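PDB 1RQB: methylmalonyl-CoA carboxyltransferase 5S subunit from Propionibacterium freudenreichii subsp. shermanii, which catalyses the transfer of a carboxyl group from biotin on the 1.3S subunit of transcarboxylase to pyruvate, forming oxaloacetate in a cobalt-dependent reaction. Local coordinates for residues 40-45 with 72-77; 267-272 with 281-286; 119-124 with 428-433. All blocks are in the same frame, centred on the assembly; numbering follows the deposited sequence.

Interaction 1 of 3, residues 40-45 with 72-77; sequences MATRMA and YDSCIR
Ser74 holds its OG opposite the backbone N across the CA-CB bond (chi1 -178°), which carries the hydroxyl out from helix 71-77 to the backbone carbonyl of Thr42. Thr42 answers with a chi1 of -29°, an intermediate torsion that swings CG2 against the serine methylene. The central bond runs from Ser74 OG to Thr42 O at 2.7 Å, with the serine as donor. It reaches the carbonyl oxygen from above the peptide plane, 48° out of it, and so does not follow a lone-pair direction. Beside it, Thr42 CG2 packs on Ser74 CB at 3.8 Å, a small apolar touch that flanks the polar link.

The loop presents this carbonyl by means of a type I' turn from Met40 to Arg43, closed by the bond from Arg43 N to Met40 O. Arg43 turns back over the turn, and its NH1 donates to Ala41 O at 3.0 Å, in the plane of both the carbonyl and the guanidinium. On the helix, Arg77 grips one oxygen of Asp73 side-on through NE and NH2, one turn along.

Thr42 also packs on Gln37, and Ala70 lies close to its side chain; both are substrate-binding residues, and the cobalt ion is about 11 Å from the threonine side chain. The contact thus ties the loop just after Gln37 to the helix just after Ala70, at the margin of the TIM-barrel active site. Because both residues are buried, hydroxyl and carbonyl each meet the other's polar need, even with the donor off the lone-pair direction.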
loop_
_atom_site.group_PDB
_atom_site.type_symbol
_atom_site.label_atom_id
_atom_site.label_comp_id
_atom_site.label_asym_id
_atom_site.label_seq_id
_atom_site.Cartn_x
_atom_site.Cartn_y
_atom_site.Cartn_z
HETATM N N MSE A 40 8.741 12.727 -3.523
HETATM C CA MSE A 40 9.306 13.904 -2.848
HETATM C C MSE A 40 9.784 14.981 -3.826
HETATM O O MSE A 40 10.843 15.581 -3.655
HETATM C CB MSE A 40 10.405 13.468 -1.872
HETATM C CG MSE A 40 11.457 12.556 -2.423
HETATM SE SE MSE A 40 12.019 11.262 -1.044
HETATM C CE MSE A 40 10.633 9.961 -1.254
ATOM N N ALA A 41 8.964 15.200 -4.845
ATOM C CA ALA A 41 9.153 16.248 -5.858
ATOM C C ALA A 41 10.535 16.215 -6.514
ATOM O O ALA A 41 11.095 17.268 -6.820
ATOM C CB ALA A 41 8.898 17.624 -5.204
ATOM N N THR A 42 11.095 15.024 -6.720
ATOM C CA THR A 42 12.381 14.865 -7.416
ATOM C C THR A 42 13.514 15.611 -6.708
ATOM O O THR A 42 14.528 15.919 -7.333
ATOM C CB THR A 42 12.308 15.438 -8.867
ATOM O OG1 THR A 42 10.968 15.350 -9.375
ATOM C CG2 THR A 42 13.229 14.663 -9.786
ATOM N N ARG A 43 13.397 15.847 -5.405
ATOM C CA ARG A 43 14.418 16.628 -4.693
ATOM C C ARG A 43 15.568 15.785 -4.135
ATOM O O ARG A 43 16.480 16.334 -3.520
ATOM C CB ARG A 43 13.780 17.396 -3.537
ATOM C CG ARG A 43 12.796 18.491 -3.936
ATOM C CD ARG A 43 13.470 19.521 -4.826
ATOM N NE ARG A 43 12.780 20.812 -4.797
ATOM C CZ ARG A 43 11.624 21.093 -5.380
ATOM N NH1 ARG A 43 10.970 20.172 -6.076
ATOM N NH2 ARG A 43 11.123 22.317 -5.262
HETATM N N MSE A 44 15.570 14.476 -4.353
HETATM C CA MSE A 44 16.627 13.634 -3.774
HETATM C C MSE A 44 18.025 14.094 -4.196
HETATM O O MSE A 44 18.341 14.165 -5.381
HETATM C CB MSE A 44 16.465 12.177 -4.183
HETATM C CG MSE A 44 17.587 11.330 -3.649
HETATM SE SE MSE A 44 17.110 10.651 -1.930
HETATM C CE MSE A 44 16.290 9.127 -2.579
ATOM N N ALA A 45 18.876 14.338 -3.205
ATOM C CA ALA A 45 20.253 14.788 -3.458
ATOM C C ALA A 45 21.148 13.579 -3.735
ATOM O O ALA A 45 21.003 12.524 -3.118
ATOM C CB ALA A 45 20.776 15.557 -2.254
ATOM N N TYR A 72 16.491 15.811 -14.632
ATOM C CA TYR A 72 17.426 16.750 -15.271
ATOM C C TYR A 72 17.085 18.161 -14.787
ATOM O O TYR A 72 17.934 18.897 -14.288
ATOM C CB TYR A 72 17.291 16.649 -16.793
ATOM C CG TYR A 72 18.462 17.187 -17.593
ATOM C CD1 TYR A 72 19.316 16.317 -18.277
ATOM C CD2 TYR A 72 18.678 18.563 -17.721
ATOM C CE1 TYR A 72 20.349 16.800 -19.082
ATOM C CE2 TYR A 72 19.714 19.062 -18.531
ATOM C CZ TYR A 72 20.538 18.170 -19.207
ATOM O OH TYR A 72 21.536 18.635 -20.026
ATOM N N ASP A 73 15.817 18.518 -14.915
ATOM C CA ASP A 73 15.329 19.832 -14.472
ATOM C C ASP A 73 15.635 20.044 -12.986
ATOM O O ASP A 73 16.126 21.100 -12.593
ATOM C CB ASP A 73 13.817 19.934 -14.683
ATOM C CG ASP A 73 13.230 21.198 -14.062
ATOM O OD1 ASP A 73 13.330 22.270 -14.690
ATOM O OD2 ASP A 73 12.690 21.127 -12.936
ATOM N N SER A 74 15.343 19.054 -12.146
ATOM C CA SER A 74 15.557 19.217 -10.700
ATOM C C SER A 74 17.030 19.469 -10.372
ATOM O O SER A 74 17.359 20.278 -9.507
ATOM C CB SER A 74 15.092 17.982 -9.941
ATOM O OG SER A 74 15.258 18.191 -8.545
ATOM N N CYS A 75 17.915 18.750 -11.047
ATOM C CA CYS A 75 19.353 18.905 -10.789
ATOM C C CYS A 75 19.797 20.354 -11.001
ATOM O O CYS A 75 20.439 20.946 -10.135
ATOM C CB CYS A 75 20.165 18.006 -11.730
ATOM S SG CYS A 75 20.303 16.287 -11.191
ATOM N N ILE A 76 19.449 20.943 -12.137
ATOM C CA ILE A 76 19.944 22.297 -12.425
ATOM C C ILE A 76 19.062 23.392 -11.824
ATOM O O ILE A 76 19.535 24.505 -11.600
ATOM C CB ILE A 76 20.033 22.554 -13.938
ATOM C CG1 ILE A 76 18.633 22.550 -14.538
ATOM C CG2 ILE A 76 20.913 21.497 -14.607
ATOM C CD1 ILE A 76 18.621 22.834 -16.015
ATOM N N ARG A 77 17.802 23.101 -11.529
ATOM C CA ARG A 77 16.929 24.176 -11.037
ATOM C C ARG A 77 16.940 24.262 -9.509
ATOM O O ARG A 77 16.881 25.359 -8.958
ATOM C CB ARG A 77 15.496 23.952 -11.545
ATOM C CG ARG A 77 14.529 25.102 -11.274
ATOM C CD ARG A 77 13.090 24.746 -11.676
ATOM N NE ARG A 77 12.925 24.387 -13.085
ATOM C CZ ARG A 77 12.713 25.256 -14.071
ATOM N NH1 ARG A 77 12.641 26.554 -13.811
ATOM N NH2 ARG A 77 12.558 24.825 -15.319
#

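Interaction 2 of 3, residues 267-272 with 281-286; sequences SVAEML and LDYDRL
Tyr283 reaches across to helix 265-271 with the hydroxyl end of its ring, which settles against Ala269 and Glu270. Tyr283 OH lies 3.5 Å from Ala269 CB and 3.4 Å from Ala269 C, while the same methyl touches ring atom CE2 at 4.0 Å. Glu270 approaches the ring at a slant: its OE2 comes within 3.5 Å of Tyr283 CE2, and the carboxylate and ring planes are 35° apart. Glu270 CG adds an apolar touch on CE2.

A water bridges the two side chains. It donates to Glu270 OE1 at 3.2 Å and is hydrogen-bonded to Tyr283 OH at 3.0 Å, so the glutamate and the phenol are coupled indirectly as well as by packing.

Further out, the bend of the glutamate chain at chi2 (-91°) brings the carboxylate alongside the Tyr283 ring, beside CE2. That group is held chiefly from elsewhere, since Glu270 OE1 forms a salt bridge with Lys202 of the second subunit, and Phe314 of that subunit packs on the glutamate. The charge of Lys202 probably helps keep Glu270 ionised. Tyr283 in turn stands on the first turn of its helix, where Asp282 is the N-cap and its OD1 accepts from Arg285 N at 3.1 Å. Arg285 forms a salt bridge with Asp55, Leu281 and Leu286 pack on Tyr61 and Thr265, and Leu281 also touches Ile27 of strand 23-29.

Helix 265-271 follows the last barrel strand, 248-251, and the short strand 277-278, parallel to 23-29, links it to helix 283-296 at the edge of the TIM-barrel domain, with helix 265-271 taking part in the homodimer interface.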
loop_
_atom_site.group_PDB
_atom_site.type_symbol
_atom_site.label_atom_id
_atom_site.label_comp_id
_atom_site.label_asym_id
_atom_site.label_seq_id
_atom_site.Cartn_x
_atom_site.Cartn_y
_atom_site.Cartn_z
ATOM N N SER A 267 8.091 -6.705 -1.565
ATOM C CA SER A 267 6.752 -7.312 -1.513
ATOM C C SER A 267 6.479 -8.079 -2.809
ATOM O O SER A 267 5.953 -9.191 -2.784
ATOM C CB SER A 267 5.689 -6.233 -1.309
ATOM O OG SER A 267 5.874 -5.582 -0.059
ATOM N N VAL A 268 6.845 -7.491 -3.946
ATOM C CA VAL A 268 6.623 -8.157 -5.237
ATOM C C VAL A 268 7.468 -9.430 -5.312
ATOM O O VAL A 268 7.011 -10.461 -5.803
ATOM C CB VAL A 268 6.940 -7.207 -6.417
ATOM C CG1 VAL A 268 6.974 -7.971 -7.731
ATOM C CG2 VAL A 268 5.867 -6.138 -6.490
ATOM N N ALA A 269 8.693 -9.388 -4.792
ATOM C CA ALA A 269 9.525 -10.599 -4.850
ATOM C C ALA A 269 8.970 -11.680 -3.919
ATOM O O ALA A 269 8.884 -12.848 -4.300
ATOM C CB ALA A 269 10.981 -10.278 -4.466
ATOM N N GLU A 270 8.588 -11.299 -2.701
ATOM C CA GLU A 270 8.102 -12.282 -1.718
ATOM C C GLU A 270 6.753 -12.899 -2.096
ATOM O O GLU A 270 6.511 -14.072 -1.820
ATOM C CB GLU A 270 7.974 -11.639 -0.335
ATOM C CG GLU A 270 9.286 -11.175 0.255
ATOM C CD GLU A 270 9.978 -12.238 1.100
ATOM O OE1 GLU A 270 9.603 -13.434 1.028
ATOM O OE2 GLU A 270 10.910 -11.866 1.841
HETATM N N MSE A 271 5.877 -12.138 -2.732
HETATM C CA MSE A 271 4.530 -12.639 -3.044
HETATM C C MSE A 271 4.555 -13.799 -4.043
HETATM O O MSE A 271 3.562 -14.512 -4.168
HETATM C CB MSE A 271 3.661 -11.527 -3.630
HETATM C CG MSE A 271 4.035 -11.125 -5.050
HETATM SE SE MSE A 271 2.902 -9.686 -5.808
HETATM C CE MSE A 271 3.297 -9.897 -7.698
ATOM N N LEU A 272 5.659 -14.016 -4.754
ATOM C CA LEU A 272 5.688 -15.072 -5.778
ATOM C C LEU A 272 6.030 -16.458 -5.223
ATOM O O LEU A 272 5.934 -17.444 -5.953
ATOM C CB LEU A 272 6.711 -14.718 -6.868
ATOM C CG LEU A 272 6.442 -13.429 -7.644
ATOM C CD1 LEU A 272 7.567 -13.194 -8.666
ATOM C CD2 LEU A 272 5.094 -13.540 -8.341
ATOM N N LEU A 281 16.406 -11.644 -7.220
ATOM C CA LEU A 281 16.885 -10.573 -6.333
ATOM C C LEU A 281 17.491 -11.181 -5.066
ATOM O O LEU A 281 17.028 -12.209 -4.573
ATOM C CB LEU A 281 15.744 -9.619 -5.958
ATOM C CG LEU A 281 15.091 -8.895 -7.142
ATOM C CD1 LEU A 281 14.133 -7.857 -6.617
ATOM C CD2 LEU A 281 16.159 -8.246 -8.019
ATOM N N ASP A 282 18.541 -10.534 -4.564
ATOM C CA ASP A 282 19.256 -10.934 -3.341
ATOM C C ASP A 282 18.603 -10.193 -2.172
ATOM O O ASP A 282 18.758 -8.981 -2.040
ATOM C CB ASP A 282 20.728 -10.518 -3.479
ATOM C CG ASP A 282 21.584 -10.939 -2.297
ATOM O OD1 ASP A 282 21.149 -10.765 -1.142
ATOM O OD2 ASP A 282 22.710 -11.423 -2.533
ATOM N N TYR A 283 17.862 -10.919 -1.330
ATOM C CA TYR A 283 17.124 -10.313 -0.211
ATOM C C TYR A 283 18.027 -9.558 0.766
ATOM O O TYR A 283 17.616 -8.545 1.331
ATOM C CB TYR A 283 16.313 -11.378 0.534
ATOM C CG TYR A 283 15.083 -11.815 -0.228
ATOM C CD1 TYR A 283 15.019 -13.070 -0.824
ATOM C CD2 TYR A 283 13.985 -10.967 -0.361
ATOM C CE1 TYR A 283 13.887 -13.472 -1.536
ATOM C CE2 TYR A 283 12.850 -11.359 -1.071
ATOM C CZ TYR A 283 12.809 -12.611 -1.653
ATOM O OH TYR A 283 11.690 -13.011 -2.351
ATOM N N ASP A 284 19.242 -10.042 0.994
ATOM C CA ASP A 284 20.141 -9.341 1.922
ATOM C C ASP A 284 20.514 -7.971 1.349
ATOM O O ASP A 284 20.594 -6.989 2.084
ATOM C CB ASP A 284 21.426 -10.123 2.164
ATOM C CG ASP A 284 22.317 -9.447 3.195
ATOM O OD1 ASP A 284 23.533 -9.736 3.229
ATOM O OD2 ASP A 284 21.789 -8.622 3.983
ATOM N N ARG A 285 20.752 -7.902 0.040
ATOM C CA ARG A 285 21.092 -6.614 -0.580
ATOM C C ARG A 285 19.877 -5.689 -0.500
ATOM O O ARG A 285 20.007 -4.501 -0.211
ATOM C CB ARG A 285 21.503 -6.785 -2.051
ATOM C CG ARG A 285 22.827 -7.514 -2.285
ATOM C CD ARG A 285 24.034 -6.747 -1.722
ATOM N NE ARG A 285 25.264 -7.451 -2.072
ATOM C CZ ARG A 285 26.478 -6.910 -2.094
ATOM N NH1 ARG A 285 26.663 -5.636 -1.782
ATOM N NH2 ARG A 285 27.516 -7.651 -2.463
ATOM N N LEU A 286 18.695 -6.242 -0.749
ATOM C CA LEU A 286 17.465 -5.438 -0.699
ATOM C C LEU A 286 17.281 -4.848 0.702
ATOM O O LEU A 286 16.866 -3.701 0.857
ATOM C CB LEU A 286 16.242 -6.297 -1.063
ATOM C CG LEU A 286 16.195 -6.879 -2.479
ATOM C CD1 LEU A 286 14.865 -7.598 -2.704
ATOM C CD2 LEU A 286 16.344 -5.752 -3.493
HETATM O O HOH W 1 10.397 -15.491 -1.238
#

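Interaction 3 of 3, residues 119-124 with 428-433; sequences VDRFVD and PEWEKQ
Arg121 and Trp430 carry this contact, and its main component is a cation-pi stack. The guanidinium lies flat on the indole, with the two planes only 7° apart and their centres separated by 3.5 Å. Arg121 CZ stands over the five-membered ring, 21° from the normal through its centroid, and approaches Trp430 NE1 to 3.3 Å. Arg121 NE and Trp430 NE1 are both donors and make no bond with each other; the two are close only because the planes are stacked. Arg121 CD lies over the six-membered ring, but its modelled approach is too short to be trusted.

Torsions account for the overlap. The arginine is extended from CG to NE, which takes its head well clear of helix 116-128, and chi4 near -85° turns the guanidinium parallel to the indole.

Polar bonds hold the start of helix 430-437 alongside. Glu429 is the N-cap residue, and Gln433 NE2 donates to its OE2 at 3.0 Å, reaching from one turn later. OE2 also forms a salt bridge with Arg112, while Glu117 accepts from the backbone N of both Glu429 and Trp430, a tie from helix 116-128 to the same helix start.

Apolar packing adds to this: Trp430 also rests on Val450 of helix 447-455.

The contact joins a barrel helix to the conserved carboxylase domain, over 300 residues later in sequence. At this junction a delocalised charge is spread over an aromatic face; stacking uses a face of the guanidinium and leaves its in-plane N-H directions to other partners, such as Asp447, with which NH1 forms a long, weak ion pair.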
loop_
_atom_site.group_PDB
_atom_site.type_symbol
_atom_site.label_atom_id
_atom_site.label_comp_id
_atom_site.label_asym_id
_atom_site.label_seq_id
_atom_site.Cartn_x
_atom_site.Cartn_y
_atom_site.Cartn_z
ATOM N N VAL A 119 17.956 15.817 -31.115
ATOM C CA VAL A 119 17.599 14.502 -30.561
ATOM C C VAL A 119 18.775 13.545 -30.771
ATOM O O VAL A 119 19.155 12.798 -29.871
ATOM C CB VAL A 119 16.327 13.945 -31.252
ATOM C CG1 VAL A 119 16.036 12.530 -30.775
ATOM C CG2 VAL A 119 15.135 14.857 -30.968
ATOM N N ASP A 120 19.374 13.586 -31.962
ATOM C CA ASP A 120 20.507 12.699 -32.266
ATOM C C ASP A 120 21.656 12.945 -31.286
ATOM O O ASP A 120 22.224 12.004 -30.734
ATOM C CB ASP A 120 21.028 12.920 -33.693
ATOM C CG ASP A 120 20.268 12.113 -34.731
ATOM O OD1 ASP A 120 20.084 10.891 -34.509
ATOM O OD2 ASP A 120 19.863 12.692 -35.772
ATOM N N ARG A 121 21.998 14.212 -31.082
ATOM C CA ARG A 121 23.117 14.557 -30.192
ATOM C C ARG A 121 22.830 14.196 -28.734
ATOM O O ARG A 121 23.732 13.758 -28.024
ATOM C CB ARG A 121 23.451 16.038 -30.299
ATOM C CG ARG A 121 24.081 16.395 -31.647
ATOM C CD ARG A 121 24.406 17.861 -31.709
ATOM N NE ARG A 121 25.117 18.234 -32.930
ATOM C CZ ARG A 121 26.438 18.146 -33.086
ATOM N NH1 ARG A 121 27.203 17.695 -32.098
ATOM N NH2 ARG A 121 26.999 18.532 -34.224
ATOM N N PHE A 122 21.595 14.385 -28.279
ATOM C CA PHE A 122 21.270 14.073 -26.879
ATOM C C PHE A 122 21.417 12.571 -26.633
ATOM O O PHE A 122 22.036 12.139 -25.662
ATOM C CB PHE A 122 19.838 14.485 -26.537
ATOM C CG PHE A 122 19.473 14.238 -25.086
ATOM C CD1 PHE A 122 19.645 15.235 -24.134
ATOM C CD2 PHE A 122 19.017 12.984 -24.671
ATOM C CE1 PHE A 122 19.375 14.995 -22.769
ATOM C CE2 PHE A 122 18.742 12.726 -23.302
ATOM C CZ PHE A 122 18.924 13.737 -22.355
ATOM N N VAL A 123 20.826 11.774 -27.510
ATOM C CA VAL A 123 20.890 10.315 -27.352
ATOM C C VAL A 123 22.343 9.845 -27.434
ATOM O O VAL A 123 22.782 9.015 -26.638
ATOM C CB VAL A 123 20.020 9.623 -28.413
ATOM C CG1 VAL A 123 20.252 8.130 -28.397
ATOM C CG2 VAL A 123 18.563 9.945 -28.150
ATOM N N ASP A 124 23.096 10.397 -28.384
ATOM C CA ASP A 124 24.509 10.020 -28.549
ATOM C C ASP A 124 25.298 10.297 -27.266
ATOM O O ASP A 124 26.054 9.440 -26.814
ATOM C CB ASP A 124 25.134 10.776 -29.734
ATOM C CG ASP A 124 26.636 10.554 -29.840
ATOM O OD1 ASP A 124 27.400 11.442 -29.398
ATOM O OD2 ASP A 124 27.055 9.490 -30.350
ATOM N N PRO A 428 17.303 23.253 -38.735
ATOM C CA PRO A 428 18.483 22.909 -37.929
ATOM C C PRO A 428 18.632 24.005 -36.871
ATOM O O PRO A 428 18.348 25.169 -37.144
ATOM C CB PRO A 428 19.607 22.921 -38.957
ATOM C CG PRO A 428 18.905 22.408 -40.201
ATOM C CD PRO A 428 17.598 23.170 -40.179
ATOM N N GLU A 429 19.071 23.651 -35.665
ATOM C CA GLU A 429 19.180 24.658 -34.600
ATOM C C GLU A 429 20.434 24.454 -33.747
ATOM O O GLU A 429 20.730 25.276 -32.880
ATOM C CB GLU A 429 17.930 24.587 -33.703
ATOM C CG GLU A 429 17.681 23.210 -33.042
ATOM C CD GLU A 429 16.488 23.199 -32.070
ATOM O OE1 GLU A 429 15.426 22.611 -32.384
ATOM O OE2 GLU A 429 16.614 23.787 -30.975
ATOM N N TRP A 430 21.190 23.387 -33.982
ATOM C CA TRP A 430 22.365 23.119 -33.140
ATOM C C TRP A 430 23.367 24.276 -33.154
ATOM O O TRP A 430 23.834 24.701 -32.099
ATOM C CB TRP A 430 23.065 21.820 -33.553
ATOM C CG TRP A 430 24.220 21.478 -32.644
ATOM C CD1 TRP A 430 25.551 21.604 -32.922
ATOM C CD2 TRP A 430 24.138 20.990 -31.293
ATOM N NE1 TRP A 430 26.302 21.223 -31.832
ATOM C CE2 TRP A 430 25.459 20.842 -30.819
ATOM C CE3 TRP A 430 23.075 20.662 -30.440
ATOM C CZ2 TRP A 430 25.749 20.380 -29.525
ATOM C CZ3 TRP A 430 23.363 20.202 -29.148
ATOM C CH2 TRP A 430 24.688 20.066 -28.708
ATOM N N GLU A 431 23.723 24.785 -34.332
ATOM C CA GLU A 431 24.693 25.888 -34.403
ATOM C C GLU A 431 24.196 27.112 -33.630
ATOM O O GLU A 431 24.969 27.751 -32.918
ATOM C CB GLU A 431 24.996 26.264 -35.859
ATOM C CG GLU A 431 26.307 25.700 -36.429
ATOM C CD GLU A 431 26.666 24.297 -35.951
ATOM O OE1 GLU A 431 25.878 23.353 -36.183
ATOM O OE2 GLU A 431 27.754 24.141 -35.349
ATOM N N LYS A 432 22.915 27.436 -33.757
ATOM C CA LYS A 432 22.334 28.589 -33.054
ATOM C C LYS A 432 22.387 28.371 -31.539
ATOM O O LYS A 432 22.698 29.288 -30.780
ATOM C CB LYS A 432 20.882 28.786 -33.493
ATOM C CG LYS A 432 20.130 29.878 -32.741
ATOM C CD LYS A 432 18.659 29.915 -33.169
ATOM C CE LYS A 432 17.848 30.941 -32.381
ATOM N NZ LYS A 432 18.328 32.336 -32.590
ATOM N N GLN A 433 22.058 27.160 -31.097
ATOM C CA GLN A 433 22.071 26.846 -29.662
ATOM C C GLN A 433 23.501 26.943 -29.128
ATOM O O GLN A 433 23.739 27.524 -28.070
ATOM C CB GLN A 433 21.542 25.426 -29.408
ATOM C CG GLN A 433 20.076 25.187 -29.775
ATOM C CD GLN A 433 19.115 25.942 -28.883
ATOM O OE1 GLN A 433 19.500 26.470 -27.841
ATOM N NE2 GLN A 433 17.849 25.986 -29.280
#

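In the fold
The three contacts differ in depth and in chemistry. Interaction 1 is buried near the active site and rests on one hydroxyl-to-carbonyl bond, whereas interactions 2 and 3 are partly buried, lie away from the annotated sites and use an aromatic ring against a charged side chain. In interaction 2 that charge is a carboxylate that also forms a salt bridge to the second subunit; in interaction 3 it is a guanidinium stacked within one chain. Interactions 1 and 3 adjoin through Tyr72 and Phe122, and both segment 72-77 and segment 119-124 touch helix 447-455. Interaction 2 sits about 42 Å from interaction 3, centre to centre, across the chain.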